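CRISPR-associated endonuclease C2c1 (Alicyclobacillus acidoterrestris, PDB 5U31) cuts target DNA under the direction of a guide RNA, recognising a protospacer adjacent motif, as part of a bacterial CRISPR defence against mobile genetic elements. Local coordinates at residues 216-228 with 391-403. The protein carries 3 engineered substitutions. Sequence-based numbering, arbitrary orientation.
Sequences TWDRDMFQQAIER and IWTRFDKLGGNLH. With nucleotides of chain C; nucleotides of chain B.
Arg394 is held by one helix in three ways at once: its guanidinium meets Glu227 end-on and has one face covered by the Gln224 side chain, while the backbone N-H of Arg394 goes to Asp220. Arg394 NH1 reaches Glu227 OE1 and Arg394 NH2 reaches Glu227 OE2, each at 2.6 Å and each through the syn lone pair, with the two planar groups nearly coplanar. Extended from CG to NE, the arginine runs in the direction opposite to Gln224, whose CG sits 3.6 Å from Arg394 CZ, over the centre of the guanidinium face; amide and guanidinium planes differ by only 10°. Gln224 NE2 is shared between Asp220 OD1 (2.7 Å) and the carbonyl oxygen Trp392 O (3.3 Å), which fixes the rotation of the amide. Asp220, its CG anti to the backbone N (chi1 177°), turns the other oxygen, OD2, to Arg394 N at 3.1 Å. The DNA sugar of DT19 of chain C packs against Glu227, so the salt bridge borders the nucleic acid.

At the start of the helix the contact becomes aromatic. His403 stacks face-to-face on the six-membered ring of Trp217, centroids 3.9 Å apart and planes at 18°, while Thr216 OG1 forms a hydrogen bond with His403 ND1 at the imidazole edge, 2.9 Å. Phe395 CZ lies near the Trp217 ring edge, the planes steeply inclined, and His403 CD2 sits over the Phe395 face.

Such an interface illustrates how a REC1 helix can be joined to the WED-II domain beside bound nucleic acid: Asn401 in the same loop binds the PAM, and Trp392 NE1 donates to O3' of G95 of chain B, the guide RNA. Trp217 and Ile391 also touch helix 17-45, helix 118-130 meets Arg219 and Gln223, and strand 394-395 pairs antiparallel with strand 473-483.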
loop_
_atom_site.group_PDB
_atom_site.type_symbol
_atom_site.label_atom_id
_atom_site.label_comp_id
_atom_site.label_asym_id
_atom_site.label_seq_id
_atom_site.Cartn_x
_atom_site.Cartn_y
_atom_site.Cartn_z
ATOM N N THR A 216 37.372 -11.094 -6.959
ATOM C CA THR A 216 35.925 -11.168 -7.148
ATOM C C THR A 216 35.183 -10.337 -6.113
ATOM O O THR A 216 34.098 -9.816 -6.397
ATOM C CB THR A 216 35.444 -12.620 -7.089
ATOM O OG1 THR A 216 35.660 -13.149 -5.777
ATOM C CG2 THR A 216 36.186 -13.470 -8.094
ATOM N N TRP A 217 35.748 -10.202 -4.913
ATOM C CA TRP A 217 35.124 -9.365 -3.896
ATOM C C TRP A 217 35.040 -7.919 -4.363
ATOM O O TRP A 217 34.030 -7.244 -4.135
ATOM C CB TRP A 217 35.900 -9.473 -2.584
ATOM C CG TRP A 217 36.284 -10.882 -2.228
ATOM C CD1 TRP A 217 37.505 -11.466 -2.398
ATOM C CD2 TRP A 217 35.436 -11.887 -1.660
ATOM N NE1 TRP A 217 37.472 -12.769 -1.967
ATOM C CE2 TRP A 217 36.214 -13.052 -1.507
ATOM C CE3 TRP A 217 34.096 -11.915 -1.264
ATOM C CZ2 TRP A 217 35.697 -14.229 -0.972
ATOM C CZ3 TRP A 217 33.583 -13.084 -0.735
ATOM C CH2 TRP A 217 34.382 -14.225 -0.592
ATOM N N ASP A 218 36.085 -7.433 -5.042
ATOM C CA ASP A 218 36.064 -6.073 -5.580
ATOM C C ASP A 218 35.017 -5.920 -6.677
ATOM O O ASP A 218 34.402 -4.855 -6.816
ATOM C CB ASP A 218 37.435 -5.690 -6.134
ATOM C CG ASP A 218 38.547 -5.902 -5.146
ATOM O OD1 ASP A 218 39.301 -6.885 -5.298
ATOM O OD2 ASP A 218 38.674 -5.079 -4.219
ATOM N N ARG A 219 34.825 -6.959 -7.488
ATOM C CA ARG A 219 33.868 -6.854 -8.579
ATOM C C ARG A 219 32.441 -6.801 -8.058
ATOM O O ARG A 219 31.591 -6.125 -8.651
ATOM C CB ARG A 219 34.065 -8.012 -9.552
ATOM C CG ARG A 219 35.399 -7.934 -10.272
ATOM C CD ARG A 219 35.337 -8.537 -11.659
ATOM N NE ARG A 219 36.222 -7.844 -12.591
ATOM C CZ ARG A 219 37.529 -8.057 -12.676
ATOM N NH1 ARG A 219 38.110 -8.944 -11.879
ATOM N NH2 ARG A 219 38.259 -7.387 -13.553
ATOM N N ASP A 220 32.167 -7.488 -6.946
ATOM C CA ASP A 220 30.883 -7.343 -6.268
ATOM C C ASP A 220 30.718 -5.933 -5.711
ATOM O O ASP A 220 29.706 -5.267 -5.961
ATOM C CB ASP A 220 30.774 -8.387 -5.156
ATOM C CG ASP A 220 29.495 -8.262 -4.343
ATOM O OD1 ASP A 220 28.509 -7.675 -4.841
ATOM O OD2 ASP A 220 29.480 -8.759 -3.197
HETATM N N MSE A 221 31.708 -5.459 -4.966
HETATM C CA MSE A 221 31.663 -4.123 -4.392
HETATM C C MSE A 221 31.407 -3.041 -5.432
HETATM O O MSE A 221 30.638 -2.120 -5.192
HETATM C CB MSE A 221 32.966 -3.825 -3.672
HETATM C CG MSE A 221 33.240 -4.734 -2.516
HETATM SE SE MSE A 221 35.111 -4.619 -2.054
HETATM C CE MSE A 221 35.146 -5.897 -0.591
ATOM N N PHE A 222 32.056 -3.159 -6.590
ATOM C CA PHE A 222 31.957 -2.100 -7.587
ATOM C C PHE A 222 30.582 -2.081 -8.243
ATOM O O PHE A 222 30.007 -1.005 -8.451
ATOM C CB PHE A 222 33.055 -2.263 -8.632
ATOM C CG PHE A 222 33.228 -1.065 -9.511
ATOM C CD1 PHE A 222 33.660 0.142 -8.985
ATOM C CD2 PHE A 222 32.961 -1.145 -10.863
ATOM C CE1 PHE A 222 33.817 1.246 -9.791
ATOM C CE2 PHE A 222 33.119 -0.041 -11.679
ATOM C CZ PHE A 222 33.549 1.154 -11.141
ATOM N N GLN A 223 30.030 -3.253 -8.572
ATOM C CA GLN A 223 28.693 -3.281 -9.153
ATOM C C GLN A 223 27.665 -2.672 -8.209
ATOM O O GLN A 223 26.808 -1.891 -8.634
ATOM C CB GLN A 223 28.287 -4.707 -9.515
ATOM C CG GLN A 223 26.896 -4.770 -10.117
ATOM C CD GLN A 223 26.471 -6.163 -10.514
ATOM O OE1 GLN A 223 27.300 -7.061 -10.675
ATOM N NE2 GLN A 223 25.162 -6.354 -10.668
ATOM N N GLN A 224 27.740 -3.006 -6.919
ATOM C CA GLN A 224 26.753 -2.502 -5.974
ATOM C C GLN A 224 26.876 -0.999 -5.765
ATOM O O GLN A 224 25.917 -0.369 -5.307
ATOM C CB GLN A 224 26.871 -3.247 -4.645
ATOM C CG GLN A 224 26.382 -4.686 -4.734
ATOM C CD GLN A 224 26.211 -5.346 -3.382
ATOM O OE1 GLN A 224 25.306 -5.004 -2.621
ATOM N NE2 GLN A 224 27.075 -6.307 -3.079
ATOM N N ALA A 225 28.027 -0.417 -6.103
ATOM C CA ALA A 225 28.178 1.031 -6.062
ATOM C C ALA A 225 27.559 1.681 -7.290
ATOM O O ALA A 225 26.933 2.741 -7.191
ATOM C CB ALA A 225 29.656 1.398 -5.948
ATOM N N ILE A 226 27.736 1.057 -8.455
ATOM C CA ILE A 226 27.086 1.527 -9.670
ATOM C C ILE A 226 25.571 1.480 -9.514
ATOM O O ILE A 226 24.862 2.426 -9.885
ATOM C CB ILE A 226 27.561 0.692 -10.873
ATOM C CG1 ILE A 226 29.075 0.824 -11.060
ATOM C CG2 ILE A 226 26.850 1.121 -12.128
ATOM C CD1 ILE A 226 29.522 2.185 -11.543
ATOM N N GLU A 227 25.053 0.387 -8.949
ATOM C CA GLU A 227 23.610 0.216 -8.806
ATOM C C GLU A 227 22.987 1.360 -8.020
ATOM O O GLU A 227 22.075 2.043 -8.504
ATOM C CB GLU A 227 23.311 -1.112 -8.120
ATOM C CG GLU A 227 23.741 -2.309 -8.897
ATOM C CD GLU A 227 23.669 -3.550 -8.055
ATOM O OE1 GLU A 227 24.213 -4.596 -8.468
ATOM O OE2 GLU A 227 23.056 -3.470 -6.973
ATOM N N ARG A 228 23.459 1.579 -6.793
ATOM C CA ARG A 228 22.862 2.608 -5.955
ATOM C C ARG A 228 23.057 3.987 -6.557
ATOM O O ARG A 228 22.235 4.885 -6.338
ATOM C CB ARG A 228 23.452 2.540 -4.548
ATOM C CG ARG A 228 24.897 2.947 -4.468
ATOM C CD ARG A 228 25.477 2.663 -3.102
ATOM N NE ARG A 228 24.785 3.382 -2.037
ATOM C CZ ARG A 228 24.139 2.796 -1.035
ATOM N NH1 ARG A 228 24.098 1.474 -0.950
ATOM N NH2 ARG A 228 23.540 3.532 -0.112
ATOM N N ILE A 391 24.601 -2.813 3.009
ATOM C CA ILE A 391 24.401 -3.690 1.891
ATOM C C ILE A 391 24.986 -5.048 2.267
ATOM O O ILE A 391 25.653 -5.198 3.286
ATOM C CB ILE A 391 25.010 -3.113 0.582
ATOM C CG1 ILE A 391 26.471 -2.702 0.783
ATOM C CG2 ILE A 391 24.167 -1.948 0.092
ATOM C CD1 ILE A 391 27.463 -3.805 0.496
ATOM N N TRP A 392 24.700 -6.065 1.463
ATOM C CA TRP A 392 25.054 -7.435 1.805
ATOM C C TRP A 392 25.977 -8.013 0.743
ATOM O O TRP A 392 25.806 -7.738 -0.446
ATOM C CB TRP A 392 23.794 -8.289 1.959
ATOM C CG TRP A 392 22.690 -7.564 2.669
ATOM C CD1 TRP A 392 21.572 -7.023 2.110
ATOM C CD2 TRP A 392 22.618 -7.273 4.069
ATOM N NE1 TRP A 392 20.804 -6.422 3.075
ATOM C CE2 TRP A 392 21.425 -6.563 4.287
ATOM C CE3 TRP A 392 23.446 -7.550 5.161
ATOM C CZ2 TRP A 392 21.037 -6.127 5.552
ATOM C CZ3 TRP A 392 23.059 -7.119 6.416
ATOM C CH2 TRP A 392 21.866 -6.416 6.601
ATOM N N THR A 393 26.949 -8.814 1.173
ATOM C CA THR A 393 27.830 -9.473 0.219
ATOM C C THR A 393 27.033 -10.476 -0.606
ATOM O O THR A 393 26.272 -11.280 -0.059
ATOM C CB THR A 393 28.993 -10.172 0.933
ATOM O OG1 THR A 393 28.702 -11.565 1.082
ATOM C CG2 THR A 393 29.223 -9.580 2.301
ATOM N N ARG A 394 27.189 -10.415 -1.922
ATOM C CA ARG A 394 26.512 -11.353 -2.800
ATOM C C ARG A 394 27.396 -12.568 -3.061
ATOM O O ARG A 394 28.609 -12.545 -2.851
ATOM C CB ARG A 394 26.134 -10.688 -4.122
ATOM C CG ARG A 394 25.117 -9.588 -3.985
ATOM C CD ARG A 394 24.985 -8.810 -5.275
ATOM N NE ARG A 394 24.056 -7.695 -5.137
ATOM C CZ ARG A 394 23.834 -6.790 -6.083
ATOM N NH1 ARG A 394 24.477 -6.867 -7.239
ATOM N NH2 ARG A 394 22.969 -5.810 -5.871
ATOM N N PHE A 395 26.762 -13.643 -3.519
ATOM C CA PHE A 395 27.449 -14.890 -3.830
ATOM C C PHE A 395 26.780 -15.489 -5.056
ATOM O O PHE A 395 25.615 -15.887 -4.987
ATOM C CB PHE A 395 27.383 -15.863 -2.654
ATOM C CG PHE A 395 28.572 -15.809 -1.749
ATOM C CD1 PHE A 395 29.697 -16.562 -2.030
ATOM C CD2 PHE A 395 28.557 -15.031 -0.604
ATOM C CE1 PHE A 395 30.789 -16.529 -1.200
ATOM C CE2 PHE A 395 29.654 -14.998 0.234
ATOM C CZ PHE A 395 30.770 -15.748 -0.067
ATOM N N ASP A 396 27.499 -15.558 -6.169
ATOM C CA ASP A 396 26.899 -16.122 -7.364
ATOM C C ASP A 396 26.646 -17.619 -7.189
ATOM O O ASP A 396 27.265 -18.291 -6.363
ATOM C CB ASP A 396 27.785 -15.869 -8.582
ATOM C CG ASP A 396 27.287 -14.715 -9.433
ATOM O OD1 ASP A 396 26.054 -14.524 -9.508
ATOM O OD2 ASP A 396 28.123 -14.000 -10.027
ATOM N N LYS A 397 25.699 -18.132 -7.968
ATOM C CA LYS A 397 25.442 -19.562 -8.017
ATOM C C LYS A 397 26.650 -20.297 -8.595
ATOM O O LYS A 397 27.602 -19.691 -9.092
ATOM C CB LYS A 397 24.217 -19.847 -8.873
ATOM C CG LYS A 397 24.468 -19.581 -10.352
ATOM C CD LYS A 397 23.183 -19.658 -11.135
ATOM C CE LYS A 397 23.372 -19.289 -12.591
ATOM N NZ LYS A 397 22.055 -19.331 -13.298
ATOM N N LEU A 398 26.602 -21.628 -8.546
ATOM C CA LEU A 398 27.656 -22.434 -9.147
ATOM C C LEU A 398 27.742 -22.154 -10.640
ATOM O O LEU A 398 26.758 -22.305 -11.370
ATOM C CB LEU A 398 27.401 -23.918 -8.906
ATOM C CG LEU A 398 28.571 -24.723 -8.333
ATOM C CD1 LEU A 398 28.618 -26.110 -8.915
ATOM C CD2 LEU A 398 29.916 -24.027 -8.505
ATOM N N GLY A 399 28.927 -21.748 -11.091
ATOM C CA GLY A 399 29.151 -21.355 -12.461
ATOM C C GLY A 399 29.239 -19.859 -12.670
ATOM O O GLY A 399 29.795 -19.421 -13.681
ATOM N N GLY A 400 28.714 -19.072 -11.739
ATOM C CA GLY A 400 28.767 -17.633 -11.856
ATOM C C GLY A 400 30.182 -17.110 -11.774
ATOM O O GLY A 400 31.136 -17.824 -11.464
ATOM N N ASN A 401 30.321 -15.819 -12.063
ATOM C CA ASN A 401 31.643 -15.214 -12.085
ATOM C C ASN A 401 32.098 -14.733 -10.721
ATOM O O ASN A 401 33.302 -14.564 -10.508
ATOM C CB ASN A 401 31.667 -14.052 -13.077
ATOM C CG ASN A 401 31.068 -14.424 -14.410
ATOM O OD1 ASN A 401 29.885 -13.887 -14.696
ATOM N ND2 ASN A 401 31.654 -15.188 -15.176
ATOM N N LEU A 402 31.178 -14.506 -9.797
ATOM C CA LEU A 402 31.583 -14.084 -8.473
ATOM C C LEU A 402 32.051 -15.288 -7.666
ATOM O O LEU A 402 32.054 -16.428 -8.137
ATOM C CB LEU A 402 30.438 -13.370 -7.769
ATOM C CG LEU A 402 30.053 -12.008 -8.330
ATOM C CD1 LEU A 402 28.960 -11.398 -7.471
ATOM C CD2 LEU A 402 31.280 -11.109 -8.395
ATOM N N HIS A 403 32.476 -15.028 -6.436
ATOM C CA HIS A 403 32.615 -16.092 -5.458
ATOM C C HIS A 403 31.313 -16.880 -5.370
ATOM O O HIS A 403 30.240 -16.308 -5.159
ATOM C CB HIS A 403 32.974 -15.479 -4.110
ATOM C CG HIS A 403 32.448 -14.090 -3.935
ATOM N ND1 HIS A 403 33.096 -12.981 -4.437
ATOM C CD2 HIS A 403 31.328 -13.630 -3.333
ATOM C CE1 HIS A 403 32.401 -11.897 -4.143
ATOM N NE2 HIS A 403 31.324 -12.263 -3.472
ATOM P P DT C 19 20.215 -2.752 -12.893
ATOM O OP1 DT C 19 21.427 -2.775 -13.732
ATOM O OP2 DT C 19 18.895 -2.824 -13.561
ATOM O "O5'" DT C 19 20.193 -3.897 -11.761
ATOM C "C5'" DT C 19 21.342 -4.139 -10.982
ATOM C "C4'" DT C 19 21.018 -4.847 -9.668
ATOM O "O4'" DT C 19 19.805 -4.343 -9.079
ATOM C "C3'" DT C 19 20.762 -6.332 -9.746
ATOM O "O3'" DT C 19 21.980 -7.037 -9.937
ATOM C "C2'" DT C 19 20.186 -6.578 -8.355
ATOM C "C1'" DT C 19 19.359 -5.300 -8.124
ATOM N N1 DT C 19 17.901 -5.521 -8.301
ATOM C C2 DT C 19 17.181 -6.101 -7.283
ATOM O O2 DT C 19 17.674 -6.432 -6.217
ATOM N N3 DT C 19 15.851 -6.271 -7.553
ATOM C C4 DT C 19 15.185 -5.933 -8.712
ATOM O O4 DT C 19 13.986 -6.130 -8.858
ATOM C C5 DT C 19 15.998 -5.337 -9.742
ATOM C C7 DT C 19 15.385 -4.930 -11.046
ATOM C C6 DT C 19 17.303 -5.167 -9.492
ATOM P P G B 95 14.065 -8.275 2.660
ATOM O OP1 G B 95 14.550 -8.435 4.057
ATOM O OP2 G B 95 12.862 -7.454 2.364
ATOM O "O5'" G B 95 15.264 -7.720 1.774
ATOM C "C5'" G B 95 16.562 -8.287 1.875
ATOM C "C4'" G B 95 17.576 -7.453 1.146
ATOM O "O4'" G B 95 17.414 -7.626 -0.283
ATOM C "C3'" G B 95 17.447 -5.958 1.352
ATOM O "O3'" G B 95 18.028 -5.525 2.566
ATOM C "C2'" G B 95 18.097 -5.380 0.099
ATOM O "O2'" G B 95 19.511 -5.367 0.220
ATOM C "C1'" G B 95 17.721 -6.425 -0.952
ATOM N N9 G B 95 16.566 -6.044 -1.788
ATOM C C8 G B 95 15.261 -6.461 -1.678
ATOM N N7 G B 95 14.490 -5.958 -2.608
ATOM C C5 G B 95 15.335 -5.175 -3.382
ATOM C C6 G B 95 15.079 -4.386 -4.533
ATOM O O6 G B 95 14.015 -4.209 -5.127
ATOM N N1 G B 95 16.230 -3.763 -4.989
ATOM C C2 G B 95 17.471 -3.883 -4.416
ATOM N N2 G B 95 18.468 -3.205 -5.001
ATOM N N3 G B 95 17.727 -4.611 -3.347
ATOM C C4 G B 95 16.619 -5.225 -2.890
ATOM P P DA C 22 23.266 -16.555 -15.589
ATOM O OP1 DA C 22 21.994 -17.251 -15.900
ATOM O OP2 DA C 22 24.287 -17.142 -14.683
ATOM O "O5'" DA C 22 24.049 -16.267 -16.944
ATOM C "C5'" DA C 22 23.390 -15.685 -18.019
ATOM C "C4'" DA C 22 24.300 -15.663 -19.218
ATOM O "O4'" DA C 22 25.147 -14.491 -19.153
ATOM C "C3'" DA C 22 25.235 -16.867 -19.334
ATOM O "O3'" DA C 22 25.245 -17.311 -20.679
ATOM C "C2'" DA C 22 26.591 -16.299 -18.914
ATOM C "C1'" DA C 22 26.475 -14.864 -19.406
ATOM N N9 DA C 22 27.348 -13.916 -18.719
ATOM C C8 DA C 22 27.418 -13.677 -17.377
ATOM N N7 DA C 22 28.290 -12.750 -17.047
ATOM C C5 DA C 22 28.819 -12.346 -18.262
ATOM C C6 DA C 22 29.797 -11.382 -18.607
ATOM N N6 DA C 22 30.434 -10.621 -17.710
ATOM N N1 DA C 22 30.094 -11.235 -19.912
ATOM C C2 DA C 22 29.451 -11.994 -20.811
ATOM N N3 DA C 22 28.517 -12.921 -20.611
ATOM C C4 DA C 22 28.245 -13.052 -19.303
#